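Local coordinates for DNA-binding protein reb1 (Schizosaccharomyces pombe, PDB 5EYB), which binds specific DNA sites in the ribosomal RNA enhancer and promoter and upstream of many RNA polymerase II genes, and helps terminate RNA polymerase I transcription, at residues D179-K184 with R198-M203; K191-I196 with D209-V214. All coordinates share one frame; numbering follows the deposited sequence.

Interaction 1. Residues D179-K184 with R198-M203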
# COMPACT_ATOMS: atom_id res chain seq x y z
N ASP A 179 -8.45 13.50 15.22
CA ASP A 179 -8.95 12.13 15.12
C ASP A 179 -10.22 11.97 15.95
O ASP A 179 -11.17 11.31 15.54
CB ASP A 179 -7.90 11.12 15.59
CG ASP A 179 -6.90 10.78 14.51
OD1 ASP A 179 -7.23 10.95 13.32
OD2 ASP A 179 -5.78 10.34 14.85
N GLU A 180 -10.22 12.60 17.12
CA GLU A 180 -11.34 12.53 18.04
C GLU A 180 -12.53 13.33 17.52
O GLU A 180 -13.68 12.89 17.61
CB GLU A 180 -10.92 13.05 19.42
CG GLU A 180 -11.99 12.91 20.49
CD GLU A 180 -12.27 11.46 20.86
OE1 GLU A 180 -11.47 10.58 20.49
OE2 GLU A 180 -13.30 11.21 21.51
N GLU A 181 -12.24 14.51 16.97
CA GLU A 181 -13.28 15.36 16.41
C GLU A 181 -14.00 14.65 15.27
O GLU A 181 -15.21 14.78 15.10
CB GLU A 181 -12.68 16.68 15.91
CG GLU A 181 -13.72 17.68 15.45
CD GLU A 181 -14.50 18.29 16.60
OE1 GLU A 181 -14.04 18.16 17.76
OE2 GLU A 181 -15.56 18.91 16.36
N LEU A 182 -13.23 13.88 14.50
CA LEU A 182 -13.79 13.09 13.42
C LEU A 182 -14.73 12.03 13.98
O LEU A 182 -15.85 11.86 13.48
CB LEU A 182 -12.69 12.43 12.60
CG LEU A 182 -13.18 11.45 11.54
CD1 LEU A 182 -13.94 12.18 10.45
CD2 LEU A 182 -12.03 10.64 10.97
N ARG A 183 -14.27 11.32 15.00
CA ARG A 183 -15.06 10.27 15.65
C ARG A 183 -16.42 10.79 16.10
O ARG A 183 -17.45 10.19 15.80
CB ARG A 183 -14.31 9.69 16.85
CG ARG A 183 -15.00 8.50 17.50
CD ARG A 183 -14.34 8.13 18.81
NE ARG A 183 -14.46 9.19 19.81
CZ ARG A 183 -15.55 9.43 20.52
NH1 ARG A 183 -16.64 8.69 20.35
NH2 ARG A 183 -15.57 10.42 21.40
N LYS A 184 -16.41 11.91 16.82
CA LYS A 184 -17.63 12.50 17.35
C LYS A 184 -18.58 12.95 16.24
O LYS A 184 -19.80 12.89 16.40
CB LYS A 184 -17.30 13.67 18.27
CG LYS A 184 -16.66 13.24 19.58
CD LYS A 184 -16.38 14.42 20.49
CE LYS A 184 -15.23 15.27 19.98
NZ LYS A 184 -14.71 16.18 21.04
N ARG A 198 -16.70 19.20 5.37
CA ARG A 198 -16.81 20.66 5.36
C ARG A 198 -16.71 21.23 6.77
O ARG A 198 -16.23 22.34 6.95
CB ARG A 198 -18.13 21.09 4.72
CG ARG A 198 -18.24 20.73 3.25
CD ARG A 198 -19.51 21.27 2.63
NE ARG A 198 -19.73 20.71 1.30
CZ ARG A 198 -19.21 21.21 0.18
NH1 ARG A 198 -18.45 22.30 0.23
NH2 ARG A 198 -19.46 20.63 -0.98
N LYS A 199 -17.17 20.47 7.76
CA LYS A 199 -17.09 20.90 9.14
C LYS A 199 -15.65 20.91 9.64
O LYS A 199 -15.26 21.76 10.44
CB LYS A 199 -17.96 20.01 10.04
CG LYS A 199 -19.46 20.27 9.92
CD LYS A 199 -20.28 19.18 10.60
CE LYS A 199 -21.38 19.77 11.48
NZ LYS A 199 -22.27 20.72 10.75
N MET A 200 -14.84 19.97 9.15
CA MET A 200 -13.46 19.85 9.59
C MET A 200 -12.48 20.46 8.59
O MET A 200 -11.26 20.38 8.78
CB MET A 200 -13.10 18.39 9.84
CG MET A 200 -14.02 17.69 10.81
SD MET A 200 -13.49 16.03 11.25
CE MET A 200 -11.89 16.37 11.97
N ALA A 201 -13.01 21.09 7.54
CA ALA A 201 -12.20 21.64 6.44
C ALA A 201 -11.31 20.56 5.85
O ALA A 201 -10.13 20.78 5.59
CB ALA A 201 -11.37 22.82 6.92
N ARG A 202 -11.90 19.38 5.66
CA ARG A 202 -11.16 18.22 5.19
C ARG A 202 -11.82 17.62 3.95
O ARG A 202 -13.04 17.63 3.81
CB ARG A 202 -11.06 17.17 6.29
CG ARG A 202 -10.12 17.52 7.43
CD ARG A 202 -8.68 17.31 7.01
NE ARG A 202 -7.80 17.11 8.16
CZ ARG A 202 -6.56 16.65 8.07
NH1 ARG A 202 -6.06 16.33 6.88
NH2 ARG A 202 -5.83 16.51 9.16
N MET A 203 -11.00 17.08 3.05
CA MET A 203 -11.54 16.40 1.88
C MET A 203 -12.31 15.16 2.32
O MET A 203 -11.75 14.29 2.99
CB MET A 203 -10.42 16.02 0.91
CG MET A 203 -10.92 15.57 -0.44
SD MET A 203 -9.60 14.85 -1.43
CE MET A 203 -8.36 16.13 -1.29
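L182, midway along helix 176-189, and M200, at the C-terminal end of helix 193-199, bring the two backbones closest, their CA atoms 7.8 Å apart, before the chain turns away through A201, whose positive phi ends the helical run. M200 makes the contact from its side, and no hydrogen bond crosses. Its CG stands anti to the carbonyl carbon (chi1 -55°) and the thioether then runs out toward helix 176-189, where the bend at the last torsion (chi3 60°) turns the methyl along that helix. The sulfur settles against the backbone as much as the side chain of L182: M200 SD lies 3.7 Å from L182 CA and 3.9 Å from L182 CB, with L182 CD1 also near. The two side chains cross at about a right angle. M200 CE reaches the preceding residue, 4.0 Å from E181 CB, so the aliphatic root of the glutamate flanks the methyl while its carboxylate faces K184 in a long salt bridge. L182 is buried, whereas E181 is exposed, which places the thioether where the core gives way to the surface of the domain. The contact thus joins the first and second helices of a Myb-type DNA-binding repeat. Around it, M200 also touches W174, E178 and N185. R202, following the turn, forms a salt bridge with E178 and a cation-pi contact with W174, while L182 packs on R210 of helix 204-215, the third helix of the bundle.

Interaction 2. Residues K191-I196 with D209-V214. With nucleotides of chain B.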
# COMPACT_ATOMS: atom_id res chain seq x y z
N LYS A 191 -22.17 8.28 8.53
CA LYS A 191 -21.17 8.17 7.47
C LYS A 191 -21.40 9.20 6.37
O LYS A 191 -21.57 8.84 5.20
CB LYS A 191 -21.17 6.77 6.86
CG LYS A 191 -21.22 5.64 7.86
CD LYS A 191 -19.87 5.40 8.50
CE LYS A 191 -19.90 4.10 9.29
NZ LYS A 191 -20.42 2.97 8.46
N CYS A 192 -21.42 10.48 6.75
CA CYS A 192 -21.69 11.55 5.80
C CYS A 192 -20.44 12.41 5.63
O CYS A 192 -20.30 13.45 6.27
CB CYS A 192 -22.87 12.39 6.28
SG CYS A 192 -24.39 11.42 6.51
N TRP A 193 -19.55 11.97 4.76
CA TRP A 193 -18.20 12.51 4.69
C TRP A 193 -18.14 13.90 4.08
O TRP A 193 -17.22 14.67 4.36
CB TRP A 193 -17.29 11.55 3.92
CG TRP A 193 -17.44 10.12 4.37
CD1 TRP A 193 -17.94 9.08 3.64
CD2 TRP A 193 -17.12 9.59 5.66
NE1 TRP A 193 -17.93 7.93 4.39
CE2 TRP A 193 -17.43 8.22 5.63
CE3 TRP A 193 -16.59 10.15 6.83
CZ2 TRP A 193 -17.24 7.39 6.74
CZ3 TRP A 193 -16.39 9.32 7.92
CH2 TRP A 193 -16.72 7.96 7.87
N THR A 194 -19.12 14.24 3.25
CA THR A 194 -19.18 15.56 2.65
C THR A 194 -19.60 16.60 3.69
O THR A 194 -19.01 17.67 3.79
CB THR A 194 -20.15 15.60 1.45
OG1 THR A 194 -19.75 14.61 0.49
CG2 THR A 194 -20.14 16.97 0.80
N LYS A 195 -20.63 16.26 4.46
CA LYS A 195 -21.08 17.12 5.55
C LYS A 195 -20.00 17.25 6.62
O LYS A 195 -19.70 18.35 7.09
CB LYS A 195 -22.37 16.56 6.17
CG LYS A 195 -22.83 17.28 7.42
CD LYS A 195 -24.01 16.56 8.05
CE LYS A 195 -25.33 17.13 7.57
NZ LYS A 195 -25.55 18.49 8.13
N ILE A 196 -19.41 16.11 6.99
CA ILE A 196 -18.36 16.09 8.00
C ILE A 196 -17.10 16.80 7.49
O ILE A 196 -16.51 17.61 8.20
CB ILE A 196 -18.01 14.64 8.40
CG1 ILE A 196 -19.15 14.03 9.21
CG2 ILE A 196 -16.71 14.60 9.19
CD1 ILE A 196 -18.88 12.64 9.71
N ASP A 209 -11.23 7.75 4.85
CA ASP A 209 -10.03 6.94 4.99
C ASP A 209 -9.51 6.96 6.43
O ASP A 209 -9.17 5.91 6.98
CB ASP A 209 -8.94 7.42 4.03
CG ASP A 209 -9.33 7.25 2.56
OD1 ASP A 209 -10.20 6.40 2.26
OD2 ASP A 209 -8.76 7.97 1.71
N ARG A 210 -9.48 8.14 7.04
CA ARG A 210 -9.06 8.26 8.44
C ARG A 210 -9.95 7.43 9.35
O ARG A 210 -9.47 6.79 10.28
CB ARG A 210 -9.08 9.71 8.90
CG ARG A 210 -7.72 10.24 9.28
CD ARG A 210 -7.11 9.47 10.44
NE ARG A 210 -5.65 9.57 10.40
CZ ARG A 210 -4.84 9.27 11.42
NH1 ARG A 210 -5.35 8.87 12.58
NH2 ARG A 210 -3.53 9.39 11.28
N TRP A 211 -11.25 7.45 9.08
CA TRP A 211 -12.20 6.67 9.87
C TRP A 211 -12.06 5.17 9.61
O TRP A 211 -11.82 4.40 10.53
CB TRP A 211 -13.63 7.12 9.59
CG TRP A 211 -14.66 6.26 10.25
CD1 TRP A 211 -15.36 5.23 9.69
CD2 TRP A 211 -15.10 6.34 11.62
NE1 TRP A 211 -16.21 4.67 10.61
CE2 TRP A 211 -16.07 5.34 11.80
CE3 TRP A 211 -14.77 7.17 12.69
CZ2 TRP A 211 -16.71 5.13 13.02
CZ3 TRP A 211 -15.41 6.97 13.90
CH2 TRP A 211 -16.37 5.96 14.06
N ARG A 212 -12.21 4.77 8.35
CA ARG A 212 -12.20 3.35 7.99
C ARG A 212 -10.91 2.63 8.37
O ARG A 212 -10.94 1.50 8.84
CB ARG A 212 -12.45 3.17 6.49
CG ARG A 212 -12.40 1.72 6.03
CD ARG A 212 -12.46 1.59 4.53
NE ARG A 212 -11.33 2.27 3.89
CZ ARG A 212 -11.18 2.38 2.57
NH1 ARG A 212 -12.08 1.85 1.75
NH2 ARG A 212 -10.13 3.01 2.07
N ASP A 213 -9.78 3.30 8.17
CA ASP A 213 -8.49 2.63 8.32
C ASP A 213 -7.77 2.93 9.64
O ASP A 213 -6.75 2.31 9.94
CB ASP A 213 -7.57 3.00 7.15
CG ASP A 213 -8.04 2.40 5.84
OD1 ASP A 213 -8.49 1.24 5.84
OD2 ASP A 213 -7.96 3.09 4.80
N VAL A 214 -8.28 3.86 10.44
CA VAL A 214 -7.62 4.20 11.69
C VAL A 214 -8.58 4.38 12.87
O VAL A 214 -8.53 3.62 13.84
CB VAL A 214 -6.78 5.49 11.57
CG1 VAL A 214 -6.17 5.84 12.92
CG2 VAL A 214 -5.69 5.34 10.52
P DA B 10 -21.51 11.56 1.41
OP1 DA B 10 -22.31 11.99 2.57
OP2 DA B 10 -20.20 12.19 1.13
O5' DA B 10 -21.29 9.98 1.51
C5' DA B 10 -22.41 9.11 1.49
C4' DA B 10 -21.99 7.72 1.04
O4' DA B 10 -21.55 7.78 -0.34
C3' DA B 10 -20.84 7.09 1.83
O3' DA B 10 -21.21 5.77 2.25
C2' DA B 10 -19.68 7.06 0.82
C1' DA B 10 -20.43 6.93 -0.49
N9 DA B 10 -19.66 7.35 -1.65
C8 DA B 10 -18.99 8.53 -1.82
N7 DA B 10 -18.37 8.63 -2.97
C5 DA B 10 -18.64 7.43 -3.59
C6 DA B 10 -18.27 6.90 -4.85
N6 DA B 10 -17.50 7.56 -5.73
N1 DA B 10 -18.71 5.67 -5.16
C2 DA B 10 -19.47 5.01 -4.28
N3 DA B 10 -19.89 5.40 -3.08
C4 DA B 10 -19.43 6.63 -2.79
P DG B 13 -14.37 -4.88 -2.59
OP1 DG B 13 -14.70 -6.05 -3.44
OP2 DG B 13 -14.15 -5.05 -1.14
O5' DG B 13 -13.09 -4.13 -3.19
C5' DG B 13 -13.14 -3.57 -4.49
C4' DG B 13 -11.84 -2.87 -4.83
O4' DG B 13 -11.81 -1.57 -4.22
C3' DG B 13 -10.57 -3.58 -4.35
O3' DG B 13 -9.89 -4.13 -5.46
C2' DG B 13 -9.74 -2.48 -3.66
C1' DG B 13 -10.47 -1.20 -4.04
N9 DG B 13 -10.41 -0.17 -3.02
C8 DG B 13 -11.09 -0.15 -1.82
N7 DG B 13 -10.84 0.90 -1.10
C5 DG B 13 -9.94 1.63 -1.86
C6 DG B 13 -9.31 2.87 -1.59
O6 DG B 13 -9.43 3.59 -0.59
N1 DG B 13 -8.47 3.26 -2.62
C2 DG B 13 -8.26 2.54 -3.77
N2 DG B 13 -7.41 3.08 -4.65
N3 DG B 13 -8.84 1.38 -4.04
C4 DG B 13 -9.67 0.99 -3.04
P DA B 11 -20.20 4.85 3.09
OP1 DA B 11 -20.97 4.32 4.24
OP2 DA B 11 -18.93 5.56 3.33
O5' DA B 11 -19.93 3.62 2.12
C5' DA B 11 -21.01 2.79 1.73
C4' DA B 11 -20.56 1.77 0.72
O4' DA B 11 -20.01 2.45 -0.43
C3' DA B 11 -19.47 0.82 1.23
O3' DA B 11 -19.74 -0.51 0.81
C2' DA B 11 -18.19 1.36 0.59
C1' DA B 11 -18.70 1.98 -0.70
N9 DA B 11 -17.89 3.11 -1.13
C8 DA B 11 -17.58 4.23 -0.41
N7 DA B 11 -16.82 5.09 -1.06
C5 DA B 11 -16.62 4.49 -2.29
C6 DA B 11 -15.90 4.89 -3.43
N6 DA B 11 -15.23 6.04 -3.51
N1 DA B 11 -15.90 4.05 -4.49
C2 DA B 11 -16.58 2.90 -4.40
N3 DA B 11 -17.29 2.42 -3.39
C4 DA B 11 -17.27 3.27 -2.35
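W193 and W211 meet obliquely: CH2 at the far end of the W193 six-membered ring rests against CB, CG and CD1 of W211, with W193 CH2 3.6 Å from W211 CD1. The ring planes stand at 45°, and the centroids of the W193 six-membered and W211 five-membered rings are 5.3 Å apart. W211 has its ring anti to the backbone N (chi1 173°), which brings the pyrrole side to W193 and also to K191, whose CE lies 4.0 Å from W211 NE1, the lysine chain having bent at chi2. The other end of W193 faces the DNA: NE1 donates an almost straight bond (171°) in the plane of the ring to OP2 of DA11 of chain B, at 2.8 Å. These tryptophans belong to the three-helix core of a Myb repeat, where helix 193-199 and the recognition helix 204-215 form the predicted helix-turn-helix. Replacing W193 by alanine is likely to leave that phosphate oxygen without its indole donor and to open a gap beside W211 CB and CD1. At the start of the same helix, T194 OG1 donates to OP2 of DA10 of chain B. On the recognition helix, R212 presents its guanidinium edge to DG13 of chain B, NH2 donating to O6 at 2.8 Å and NH1 to N7 at 3.3 Å, a bidentate reading of guanine. D209 and D213 flank that guanidinium as ionic neighbours, the D213 bond weak, and D209 itself accepts a hydrogen bond from a cytosine base.

Interactions 1 and 2 lie about 8 Å apart, centre to centre, within one Myb-type repeat, and their segments alternate along the chain. Both draw on the region of helix 193-199: M200 at its C-terminal end meets 179-184, and W193 at its N-terminal end meets 209-214. Direct contacts join helix 176-189 to helix 204-215 as well: D179 OD2 forms a 2.7 Å salt bridge with R210 NH1, L182 CD2 rests 3.7 Å from R210 CB, and R183 CA lies 3.7 Å from W211 CZ3. The three helices therefore pack pairwise. Interaction 2 includes the residues that grip phosphates and read a guanine, while interaction 1 comes no nearer than about 5 Å to the DNA, nearest atoms.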